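Local coordinates for alpha-11 giardin (Giardia intestinalis, PDB 2II2), which binds calcium and, as a member of the annexin family, probably phosphatidylserine-bearing membranes, and may take part in parasite attachment and in cytoskeletal rearrangement, at residues Asp123-Phe128 with Ala145-Arg150; Asn92-Ile97 with Asp130-Thr135; Glu35-Leu40 with Leu71-Asn76; Ser78-Val83 with Thr260-Asp265. All blocks are in the same frame, centred on the assembly; numbering follows the deposited sequence.

Contact 1. Residues Asp123-Phe128 with Ala145-Arg150; sequences DLLQDF and AIRENR
Ile146 reaches from the last turn of helix 137-147 into the first turn of helix 124-131, and its CD1 methyl carries most of the contact. The closest approach is to the Phe128 ring, whose CD2 lies 3.4 Å from Ile146 CD1, and the neighbouring CE2 is 3.6 Å from the same methyl. The methyl meets the ring obliquely. Ile146 CD1 also lies 3.6 Å from Leu125 CA and close to Leu125 CD1; Leu124 CG is 4.1 Å from Ile146 CD1. The methyl is thus held among three side chains on one side of helix 124-131, spread over little more than a turn. Torsions put it there: Ile146 CG1 takes the crowded position between the backbone N and the carbonyl carbon (chi1 67°), and CD1 then runs on anti to CA (chi2 168°), which carries it out to the Phe128 ring and Leu125. Leu124 lies over one face of the Phe128 ring, its CG offset toward the rim.

A second apolar group uses the aliphatic stem of Arg147. Its CG packs against Leu125 CD1 at 3.8 Å, the two side chains crossing at about a right angle on the more exposed side.

No hydrogen bond joins the segments. Helix 94-102 backs the buried side, where Val101 meets Ile146. An isoleucine at the end of helix 137-147 thus packs onto the start of the preceding helix, 124-131, joining two consecutive helices of the all-helical annexin fold.

Contact 2. Residues Asn92-Ile97 with Asp130-Thr135; sequences NDFRAI and DQIPLT
Asn92 and Ile132 bring together the start of helix 94-102 and the end of helix 124-131, with one polar bond beside a small apolar patch. In the tighter, inner part, Ile132 carries the packing. Its CG2 methyl stands at the edge of the Phe94 ring, in the ring plane, 3.8 Å from CE2, and the Phe94 and Ile132 side chains run antiparallel past one another. With CG1 anti to the carbonyl carbon (chi1 -56°), the other branch of Ile132 passes Asn92, whose ND2 is 3.6 Å from CG1. Deeper in, Ile132 CD1 faces Ile97 CD1 at a looser 4.3 Å. Cys142 of helix 137-147 touches both Phe94 and Ile97, and helix 76-89 adds Met88 against Ile97.

Toward solvent the contact thins to a single hydrogen bond. Asn92 ND2 donates to Gln131 O at 3.1 Å, with an angle of 150° at the hydrogen. The acceptor lies nearly in the amide plane of Asn92, but the donor stands above the carbonyl plane, 38° out of it. The side chain of Gln131 stays exposed and adds little.

Asp93, the N-cap of helix 94-102, accepts a weak capping bond at OD1 from Ala96 N. The arrangement is a meeting of helix ends: a residue just before one capped N terminus binds the carbonyl of the last residue of another helix, within the all-helical annexin fold.

Contact 3. Residues Glu35-Leu40 with Leu71-Asn76; sequences EERKEL and LGWDCN. With SO4 (sulfate ion), chain B.
Arg37 lies across Trp73 where two helices of the all-helical annexin fold, 34-48 and 64-73, come together near the calcium site at Ile60 and Glu66, which is empty here. The aromatic part is a CH-pi contact: Arg37 CD stands over one face of the indole, 4.1 Å from the centroid of the six-membered ring. Arg37 CG follows at 3.7 Å from Trp73 CZ3. A bend at chi3 (-65°) turns NE off the line of the chain. The guanidinium plane stands 88° from the indole plane. Leu40 CD2 approaches Trp73 CZ3 obliquely at 4.0 Å. Beyond the segments, Trp73 NE1 is hydrogen-bonded to Thr29 OG1.

The polar part runs through waters. One accepts from Arg37 NE at 2.9 Å and lies within hydrogen-bonding distance of Gly72 O and Asp74 O. A second donates to Gly72 O and takes a weak bond from Arg37 NH2. The main charge partner is Asp265: Arg37 NH2 forms a salt bridge with Asp265 OD2 that probably steadies the guanidinium.

Cys75 is the N-cap residue of helix 76-89, and a sulfate ion, probably from the crystallisation liquor, sits at this helix start. Asn76 N donates to sulfate O3 at 2.9 Å, with an angle of 157° at the hydrogen.

Contact 4. Residues Ser78-Val83 with Thr260-Asp265; sequences SARVNV and TGLFHD
Arg80 NH1 is gripped by two backbone carbonyls, O of Ile103 and, weakly, O of Val100, while the same guanidinium comes up to the rim of Phe263. The residues belong to helix 76-89 and helix 249-263, which pack in the middle of the all-helical annexin fold although they are far apart in sequence. Arg80 is buried, and its NE is hydrogen-bonded to Asn76 OD1, one turn earlier in its own helix. Glu108 is a long, weak ion partner of NH2. These bonds probably fix the rotation of the group and compensate part of its charge in the interior.

Arg80 NH2 lies near the plane of the Phe263 ring, at its edge, 3.8 Å from CE1, and NH1 is 4.0 Å from the same atom. The guanidinium and ring planes are 73° apart. Extended from CG to NE, with NE anti to CB (chi3 -162°), the chain brings its guanidinium to the Phe263 edge.

The apolar side of the interface is built around Leu262. Leu262 CD2 meets Arg80 CG at 4.0 Å; Val100 of helix 94-102 also touches the Leu262 side chain. Leu262 CB lies over the centre of one face of Phe263, 3.7 Å above the ring plane. The other branch, Leu262 CD1, is 4.4 Å from Val83 CG2, a looser fit than that of Leu262 CD2 on Ala79 CB at 3.8 Å.

In the fold
Contact 4 lies deepest, its centre about 7 Å from the centre of the chain, and all its touching residues are buried. The centres of contacts 1, 2 and 3 lie 15 to 17 Å out; 1 and 2 are partly exposed, 3 is buried. Contacts 1 and 2 share helix 124-131 and meet at Phe128 and Ile97. Contact 2 touches contact 4 through Ala96 and Val83, and the Arg37-Asp265 salt bridge ties contacts 3 and 4. Contact 1 is purely apolar, contact 2 adds one side-chain-to-backbone bond at helix ends, and contacts 3 and 4 each set an arginine against an aromatic ring, water-bridged to backbone carbonyls in contact 3, bonded directly to carbonyls and Asn76 in contact 4.

Contact 1. Residues Asp123-Phe128 with Ala145-Arg150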
# COMPACT_ATOMS: atom_id res chain seq x y z
N ASP A 123 9.18 4.16 19.48
CA ASP A 123 9.88 3.90 18.23
C ASP A 123 9.18 2.79 17.47
O ASP A 123 8.86 1.75 18.04
CB ASP A 123 11.34 3.48 18.50
CG ASP A 123 12.17 4.57 19.16
OD1 ASP A 123 11.87 5.76 18.97
OD2 ASP A 123 13.14 4.22 19.87
N LEU A 124 8.98 3.00 16.18
CA LEU A 124 8.41 1.99 15.31
C LEU A 124 9.14 0.65 15.39
O LEU A 124 8.52 -0.40 15.57
CB LEU A 124 8.43 2.52 13.86
CG LEU A 124 7.78 1.56 12.86
CD1 LEU A 124 6.33 1.33 13.17
CD2 LEU A 124 7.90 2.11 11.43
N LEU A 125 10.47 0.69 15.28
CA LEU A 125 11.25 -0.54 15.34
C LEU A 125 11.06 -1.26 16.67
O LEU A 125 10.96 -2.48 16.69
CB LEU A 125 12.74 -0.28 15.09
CG LEU A 125 13.66 -1.51 15.11
CD1 LEU A 125 13.25 -2.58 14.12
CD2 LEU A 125 15.11 -1.06 14.86
N GLN A 126 10.96 -0.52 17.77
CA GLN A 126 10.77 -1.16 19.08
C GLN A 126 9.39 -1.84 19.19
O GLN A 126 9.26 -2.94 19.73
CB GLN A 126 11.00 -0.15 20.20
CG GLN A 126 11.20 -0.77 21.58
CD GLN A 126 12.35 -1.76 21.64
OE1 GLN A 126 13.33 -1.68 20.89
NE2 GLN A 126 12.25 -2.70 22.56
N ASP A 127 8.38 -1.19 18.62
CA ASP A 127 7.08 -1.83 18.56
C ASP A 127 7.11 -3.07 17.68
O ASP A 127 6.44 -4.06 18.02
CB ASP A 127 6.01 -0.84 18.08
CG ASP A 127 5.51 0.11 19.20
OD1 ASP A 127 5.93 -0.05 20.36
OD2 ASP A 127 4.74 1.04 18.88
N PHE A 128 7.86 -3.05 16.58
CA PHE A 128 8.06 -4.28 15.80
C PHE A 128 8.76 -5.36 16.63
O PHE A 128 8.33 -6.52 16.62
CB PHE A 128 8.86 -4.01 14.52
CG PHE A 128 8.06 -3.35 13.41
CD1 PHE A 128 6.78 -2.82 13.61
CD2 PHE A 128 8.64 -3.22 12.15
CE1 PHE A 128 6.10 -2.22 12.55
CE2 PHE A 128 7.97 -2.63 11.10
CZ PHE A 128 6.72 -2.13 11.30
N ALA A 145 12.79 -4.33 6.45
CA ALA A 145 12.43 -3.15 5.66
C ALA A 145 12.84 -1.86 6.36
O ALA A 145 13.27 -0.90 5.72
CB ALA A 145 10.92 -3.12 5.39
N ILE A 146 12.67 -1.82 7.68
CA ILE A 146 12.99 -0.60 8.39
C ILE A 146 14.43 -0.54 8.92
O ILE A 146 14.93 0.53 9.20
CB ILE A 146 11.90 -0.22 9.44
CG1 ILE A 146 11.85 -1.23 10.59
CG2 ILE A 146 10.50 0.00 8.75
CD1 ILE A 146 11.00 -0.73 11.79
N ARG A 147 15.11 -1.69 9.00
CA ARG A 147 16.49 -1.75 9.52
C ARG A 147 17.56 -1.65 8.46
O ARG A 147 18.62 -1.09 8.73
CB ARG A 147 16.69 -3.05 10.29
CG ARG A 147 16.08 -3.07 11.68
CD ARG A 147 16.06 -4.47 12.28
NE ARG A 147 17.25 -5.28 11.97
CZ ARG A 147 17.29 -6.61 12.03
NH1 ARG A 147 16.21 -7.32 12.38
NH2 ARG A 147 18.41 -7.25 11.72
N GLU A 148 17.31 -2.21 7.28
CA GLU A 148 18.39 -2.46 6.33
C GLU A 148 18.38 -1.51 5.15
O GLU A 148 17.31 -1.14 4.65
CB GLU A 148 18.30 -3.89 5.80
CG GLU A 148 18.52 -4.96 6.86
CD GLU A 148 19.99 -5.10 7.21
OE1 GLU A 148 20.83 -4.62 6.44
OE2 GLU A 148 20.28 -5.72 8.26
N ASN A 149 19.58 -1.21 4.67
CA ASN A 149 19.78 -0.36 3.52
C ASN A 149 20.15 -1.19 2.30
O ASN A 149 20.48 -2.39 2.42
CB ASN A 149 20.87 0.68 3.78
CG ASN A 149 20.59 1.53 5.00
OD1 ASN A 149 19.45 1.88 5.28
ND2 ASN A 149 21.65 1.89 5.73
N ARG A 150 20.04 -0.57 1.13
CA ARG A 150 20.41 -1.18 -0.14
C ARG A 150 21.91 -0.90 -0.40
O ARG A 150 22.38 0.23 -0.20
CB ARG A 150 19.52 -0.64 -1.29
CG ARG A 150 17.96 -0.82 -1.09
CD ARG A 150 17.05 -0.03 -2.10
NE ARG A 150 16.76 -0.80 -3.31
CZ ARG A 150 15.99 -0.46 -4.34
NH1 ARG A 150 15.32 0.69 -4.40
NH2 ARG A 150 15.86 -1.34 -5.32

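Contact 2. Residues Asn92-Ile97 with Asp130-Thr135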
# COMPACT_ATOMS: atom_id res chain seq x y z
N ASN A 92 -1.89 -8.92 13.98
CA ASN A 92 -1.17 -8.13 12.98
C ASN A 92 -1.68 -8.37 11.57
O ASN A 92 -1.74 -9.51 11.11
CB ASN A 92 0.32 -8.39 13.03
CG ASN A 92 0.96 -7.86 14.30
OD1 ASN A 92 0.52 -6.86 14.87
ND2 ASN A 92 2.02 -8.52 14.73
N ASP A 93 -2.04 -7.28 10.91
CA ASP A 93 -2.43 -7.34 9.49
C ASP A 93 -1.16 -7.05 8.70
O ASP A 93 -0.77 -5.88 8.45
CB ASP A 93 -3.48 -6.27 9.19
CG ASP A 93 -3.90 -6.24 7.73
OD1 ASP A 93 -3.26 -6.94 6.93
OD2 ASP A 93 -4.84 -5.51 7.38
N PHE A 94 -0.45 -8.13 8.35
CA PHE A 94 0.78 -7.95 7.61
C PHE A 94 0.56 -7.30 6.25
O PHE A 94 1.46 -6.62 5.75
CB PHE A 94 1.51 -9.29 7.42
CG PHE A 94 2.22 -9.75 8.65
CD1 PHE A 94 1.84 -10.94 9.25
CD2 PHE A 94 3.25 -9.02 9.22
CE1 PHE A 94 2.50 -11.41 10.40
CE2 PHE A 94 3.91 -9.48 10.38
CZ PHE A 94 3.54 -10.67 10.96
N ARG A 95 -0.60 -7.52 5.63
CA ARG A 95 -0.80 -6.90 4.32
C ARG A 95 -0.66 -5.37 4.44
O ARG A 95 -0.01 -4.73 3.62
CB ARG A 95 -2.16 -7.25 3.73
CG ARG A 95 -2.32 -8.70 3.36
CD ARG A 95 -3.63 -8.90 2.62
NE ARG A 95 -3.75 -10.24 2.08
CZ ARG A 95 -4.09 -11.32 2.78
NH1 ARG A 95 -4.40 -11.22 4.07
NH2 ARG A 95 -4.16 -12.51 2.19
N ALA A 96 -1.28 -4.82 5.48
CA ALA A 96 -1.28 -3.37 5.69
C ALA A 96 0.11 -2.86 6.11
O ALA A 96 0.58 -1.82 5.64
CB ALA A 96 -2.32 -2.97 6.72
N ILE A 97 0.78 -3.59 7.01
CA ILE A 97 2.13 -3.18 7.42
C ILE A 97 3.07 -3.20 6.21
O ILE A 97 3.85 -2.26 5.99
CB ILE A 97 2.69 -4.07 8.56
CG1 ILE A 97 1.75 -4.05 9.78
CG2 ILE A 97 4.08 -3.60 8.93
CD1 ILE A 97 2.00 -5.19 10.78
N ASP A 130 8.75 -5.72 19.88
CA ASP A 130 7.87 -6.21 20.94
C ASP A 130 6.66 -7.00 20.42
O ASP A 130 6.17 -7.91 21.10
CB ASP A 130 7.37 -5.06 21.81
CG ASP A 130 8.35 -4.69 22.90
OD1 ASP A 130 8.86 -5.62 23.57
OD2 ASP A 130 8.57 -3.48 23.09
N GLN A 131 6.18 -6.67 19.21
CA GLN A 131 4.87 -7.14 18.78
C GLN A 131 4.88 -8.07 17.56
O GLN A 131 3.83 -8.60 17.20
CB GLN A 131 3.91 -5.97 18.52
CG GLN A 131 3.62 -5.11 19.74
CD GLN A 131 2.66 -3.97 19.44
OE1 GLN A 131 1.71 -4.13 18.69
NE2 GLN A 131 2.91 -2.82 20.05
N ILE A 132 6.03 -8.19 16.89
CA ILE A 132 6.17 -9.02 15.69
C ILE A 132 7.31 -10.01 15.87
O ILE A 132 8.46 -9.69 15.54
CB ILE A 132 6.43 -8.15 14.41
CG1 ILE A 132 5.31 -7.12 14.24
CG2 ILE A 132 6.48 -9.06 13.18
CD1 ILE A 132 5.54 -6.15 13.05
N PRO A 133 7.00 -11.20 16.39
CA PRO A 133 8.03 -12.24 16.50
C PRO A 133 8.60 -12.56 15.13
O PRO A 133 7.88 -12.48 14.11
CB PRO A 133 7.26 -13.45 17.05
CG PRO A 133 6.12 -12.83 17.79
CD PRO A 133 5.72 -11.65 16.95
N LEU A 134 9.89 -12.88 15.12
CA LEU A 134 10.58 -13.22 13.87
C LEU A 134 10.48 -14.68 13.54
O LEU A 134 11.23 -15.51 14.08
CB LEU A 134 12.04 -12.78 13.89
CG LEU A 134 12.23 -11.27 13.72
CD1 LEU A 134 13.66 -10.83 14.02
CD2 LEU A 134 11.82 -10.81 12.32
N THR A 135 9.54 -15.01 12.67
CA THR A 135 9.29 -16.40 12.32
C THR A 135 9.20 -16.49 10.79
O THR A 135 10.06 -17.06 10.10
CB THR A 135 8.00 -16.92 13.03
OG1 THR A 135 6.89 -16.06 12.72
CG2 THR A 135 8.19 -16.97 14.57

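Contact 3. Residues Glu35-Leu40 with Leu71-Asn76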
# COMPACT_ATOMS: atom_id res chain seq x y z
N GLU A 35 -1.38 19.52 -2.42
CA GLU A 35 -1.07 20.76 -1.71
C GLU A 35 -2.37 21.48 -1.35
O GLU A 35 -2.51 22.02 -0.24
CB GLU A 35 -0.19 21.64 -2.58
CG GLU A 35 0.20 22.94 -1.94
CD GLU A 35 0.97 23.81 -2.90
OE1 GLU A 35 1.93 23.29 -3.51
OE2 GLU A 35 0.62 25.01 -3.05
N GLU A 36 -3.30 21.53 -2.31
CA GLU A 36 -4.60 22.17 -2.10
C GLU A 36 -5.45 21.44 -1.06
O GLU A 36 -6.15 22.08 -0.29
CB GLU A 36 -5.36 22.33 -3.42
CG GLU A 36 -4.71 23.32 -4.38
CD GLU A 36 -5.27 23.25 -5.78
OE1 GLU A 36 -5.82 22.21 -6.17
OE2 GLU A 36 -5.12 24.24 -6.54
N ARG A 37 -5.40 20.10 -1.05
CA ARG A 37 -6.20 19.39 -0.05
C ARG A 37 -5.76 19.78 1.35
O ARG A 37 -6.60 19.96 2.24
CB ARG A 37 -6.14 17.87 -0.22
CG ARG A 37 -6.84 17.38 -1.45
CD ARG A 37 -6.98 15.89 -1.47
NE ARG A 37 -5.72 15.15 -1.55
CZ ARG A 37 -5.03 14.90 -2.66
NH1 ARG A 37 -5.42 15.39 -3.83
NH2 ARG A 37 -3.92 14.16 -2.61
N LYS A 38 -4.45 19.93 1.53
CA LYS A 38 -3.91 20.27 2.85
C LYS A 38 -4.36 21.68 3.25
O LYS A 38 -4.85 21.92 4.37
CB LYS A 38 -2.38 20.17 2.83
CG LYS A 38 -1.69 20.38 4.18
CD LYS A 38 -0.16 20.36 4.03
CE LYS A 38 0.53 20.48 5.38
NZ LYS A 38 2.00 20.42 5.25
N GLU A 39 -4.21 22.62 2.32
CA GLU A 39 -4.67 24.00 2.57
C GLU A 39 -6.17 24.08 2.85
O GLU A 39 -6.61 24.81 3.74
CB GLU A 39 -4.32 24.91 1.39
CG GLU A 39 -2.83 25.19 1.29
CD GLU A 39 -2.45 26.16 0.16
OE1 GLU A 39 -3.22 26.34 -0.82
OE2 GLU A 39 -1.35 26.75 0.26
N LEU A 40 -6.95 23.33 2.08
CA LEU A 40 -8.39 23.33 2.26
C LEU A 40 -8.74 22.80 3.65
O LEU A 40 -9.58 23.38 4.34
CB LEU A 40 -9.04 22.50 1.16
CG LEU A 40 -10.56 22.53 1.07
CD1 LEU A 40 -10.96 22.24 -0.37
CD2 LEU A 40 -11.20 21.50 2.00
N LEU A 71 -8.22 8.36 4.12
CA LEU A 71 -6.80 8.23 3.82
C LEU A 71 -6.38 9.20 2.72
O LEU A 71 -5.35 9.89 2.86
CB LEU A 71 -6.47 6.79 3.41
CG LEU A 71 -6.54 5.71 4.49
CD1 LEU A 71 -6.30 4.35 3.86
CD2 LEU A 71 -5.56 5.96 5.65
N GLY A 72 -7.17 9.29 1.66
CA GLY A 72 -6.83 10.13 0.52
C GLY A 72 -6.79 11.62 0.87
O GLY A 72 -5.96 12.35 0.35
N TRP A 73 -7.68 12.08 1.75
CA TRP A 73 -7.68 13.49 2.17
C TRP A 73 -6.56 13.87 3.14
O TRP A 73 -6.29 15.04 3.33
CB TRP A 73 -9.04 13.85 2.80
CG TRP A 73 -10.02 14.32 1.80
CD1 TRP A 73 -11.01 13.62 1.18
CD2 TRP A 73 -10.08 15.64 1.29
NE1 TRP A 73 -11.69 14.44 0.31
CE2 TRP A 73 -11.15 15.69 0.36
CE3 TRP A 73 -9.36 16.82 1.54
CZ2 TRP A 73 -11.51 16.86 -0.33
CZ3 TRP A 73 -9.72 17.99 0.85
CH2 TRP A 73 -10.77 17.99 -0.08
N ASP A 74 -5.95 12.87 3.79
CA ASP A 74 -4.92 13.17 4.79
C ASP A 74 -3.56 13.40 4.13
O ASP A 74 -3.38 13.12 2.93
CB ASP A 74 -4.80 11.96 5.75
CG ASP A 74 -4.23 12.32 7.12
OD1 ASP A 74 -3.81 13.47 7.35
OD2 ASP A 74 -4.24 11.40 7.98
N CYS A 75 -2.60 13.91 4.91
CA CYS A 75 -1.19 13.88 4.50
C CYS A 75 -0.68 12.44 4.50
O CYS A 75 -1.06 11.63 5.36
CB CYS A 75 -0.35 14.79 5.39
SG CYS A 75 -0.75 16.53 5.12
N ASN A 76 0.19 12.12 3.54
CA ASN A 76 0.57 10.73 3.30
C ASN A 76 1.24 10.07 4.52
O ASN A 76 0.96 8.91 4.83
CB ASN A 76 1.47 10.69 2.08
CG ASN A 76 1.84 9.30 1.70
OD1 ASN A 76 2.93 8.82 2.01
ND2 ASN A 76 0.92 8.62 1.02
S SO4 B . 1.41 15.44 1.68
O1 SO4 B . 2.40 15.57 0.61
O2 SO4 B . 0.50 16.58 1.62
O3 SO4 B . 0.68 14.17 1.59
O4 SO4 B . 2.12 15.49 2.97
O HOH W 1 -3.77 11.66 -1.09
O HOH W 2 -3.84 14.48 0.49

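Contact 4. Residues Ser78-Val83 with Thr260-Asp265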
# COMPACT_ATOMS: atom_id res chain seq x y z
N SER A 78 0.96 10.86 7.75
CA SER A 78 -0.06 10.66 8.77
C SER A 78 -0.93 9.45 8.46
O SER A 78 -1.21 8.62 9.33
CB SER A 78 -0.93 11.91 8.89
OG SER A 78 -2.05 11.69 9.70
N ALA A 79 -1.30 9.31 7.19
CA ALA A 79 -2.07 8.16 6.75
C ALA A 79 -1.32 6.86 7.03
O ALA A 79 -1.89 5.89 7.54
CB ALA A 79 -2.39 8.28 5.26
N ARG A 80 -0.03 6.83 6.71
CA ARG A 80 0.79 5.64 6.97
C ARG A 80 0.84 5.32 8.46
O ARG A 80 0.72 4.13 8.83
CB ARG A 80 2.20 5.85 6.45
CG ARG A 80 2.31 5.86 4.92
CD ARG A 80 3.76 5.92 4.52
NE ARG A 80 3.90 6.36 3.13
CZ ARG A 80 4.43 5.65 2.14
NH1 ARG A 80 4.90 4.41 2.32
NH2 ARG A 80 4.49 6.19 0.94
N VAL A 81 1.03 6.33 9.31
CA VAL A 81 1.03 6.08 10.75
C VAL A 81 -0.30 5.45 11.18
O VAL A 81 -0.33 4.45 11.92
CB VAL A 81 1.29 7.38 11.53
CG1 VAL A 81 1.02 7.20 13.03
CG2 VAL A 81 2.71 7.88 11.30
N ASN A 82 -1.40 6.01 10.70
CA ASN A 82 -2.72 5.48 11.07
C ASN A 82 -2.90 4.03 10.62
O ASN A 82 -3.43 3.20 11.35
CB ASN A 82 -3.85 6.39 10.58
CG ASN A 82 -3.78 7.76 11.23
OD1 ASN A 82 -3.15 7.92 12.27
ND2 ASN A 82 -4.37 8.74 10.59
N VAL A 83 -2.44 3.72 9.42
CA VAL A 83 -2.54 2.36 8.89
C VAL A 83 -1.74 1.39 9.76
O VAL A 83 -2.23 0.30 10.07
CB VAL A 83 -2.05 2.32 7.42
CG1 VAL A 83 -1.84 0.87 6.95
CG2 VAL A 83 -3.03 3.05 6.50
N THR A 260 -5.18 2.59 -2.76
CA THR A 260 -5.55 3.82 -3.46
C THR A 260 -5.27 5.06 -2.62
O THR A 260 -4.67 6.01 -3.09
CB THR A 260 -7.06 3.76 -3.81
OG1 THR A 260 -7.31 2.64 -4.67
CG2 THR A 260 -7.52 5.01 -4.48
N GLY A 261 -5.73 5.05 -1.37
CA GLY A 261 -5.55 6.21 -0.52
C GLY A 261 -4.09 6.58 -0.32
O GLY A 261 -3.73 7.77 -0.34
N LEU A 262 -3.26 5.57 -0.10
CA LEU A 262 -1.84 5.82 0.13
C LEU A 262 -1.02 6.22 -1.12
O LEU A 262 -0.10 7.04 -1.04
CB LEU A 262 -1.15 4.62 0.78
CG LEU A 262 -1.60 4.23 2.19
CD1 LEU A 262 -0.88 2.96 2.64
CD2 LEU A 262 -1.26 5.38 3.14
N PHE A 263 -1.35 5.59 -2.26
CA PHE A 263 -0.40 5.61 -3.37
C PHE A 263 -0.90 6.24 -4.66
O PHE A 263 -0.12 6.32 -5.62
CB PHE A 263 0.09 4.20 -3.65
CG PHE A 263 0.71 3.53 -2.46
CD1 PHE A 263 1.76 4.12 -1.77
CD2 PHE A 263 0.23 2.29 -2.02
CE1 PHE A 263 2.32 3.49 -0.66
CE2 PHE A 263 0.80 1.65 -0.92
CZ PHE A 263 1.84 2.25 -0.24
N HIS A 264 -2.15 6.73 -4.66
CA HIS A 264 -2.70 7.22 -5.93
C HIS A 264 -1.91 8.38 -6.54
O HIS A 264 -1.87 8.53 -7.76
CB HIS A 264 -4.18 7.63 -5.78
CG HIS A 264 -4.36 8.85 -4.95
ND1 HIS A 264 -4.61 10.09 -5.50
CD2 HIS A 264 -4.20 9.04 -3.62
CE1 HIS A 264 -4.66 10.99 -4.53
NE2 HIS A 264 -4.37 10.39 -3.38
N ASP A 265 -1.32 9.24 -5.69
CA ASP A 265 -0.48 10.31 -6.22
C ASP A 265 0.97 9.86 -6.37
O ASP A 265 1.61 10.06 -7.41
CB ASP A 265 -0.45 11.59 -5.34
CG ASP A 265 -1.74 12.39 -5.39
OD1 ASP A 265 -2.33 12.60 -6.48
OD2 ASP A 265 -2.16 12.86 -4.32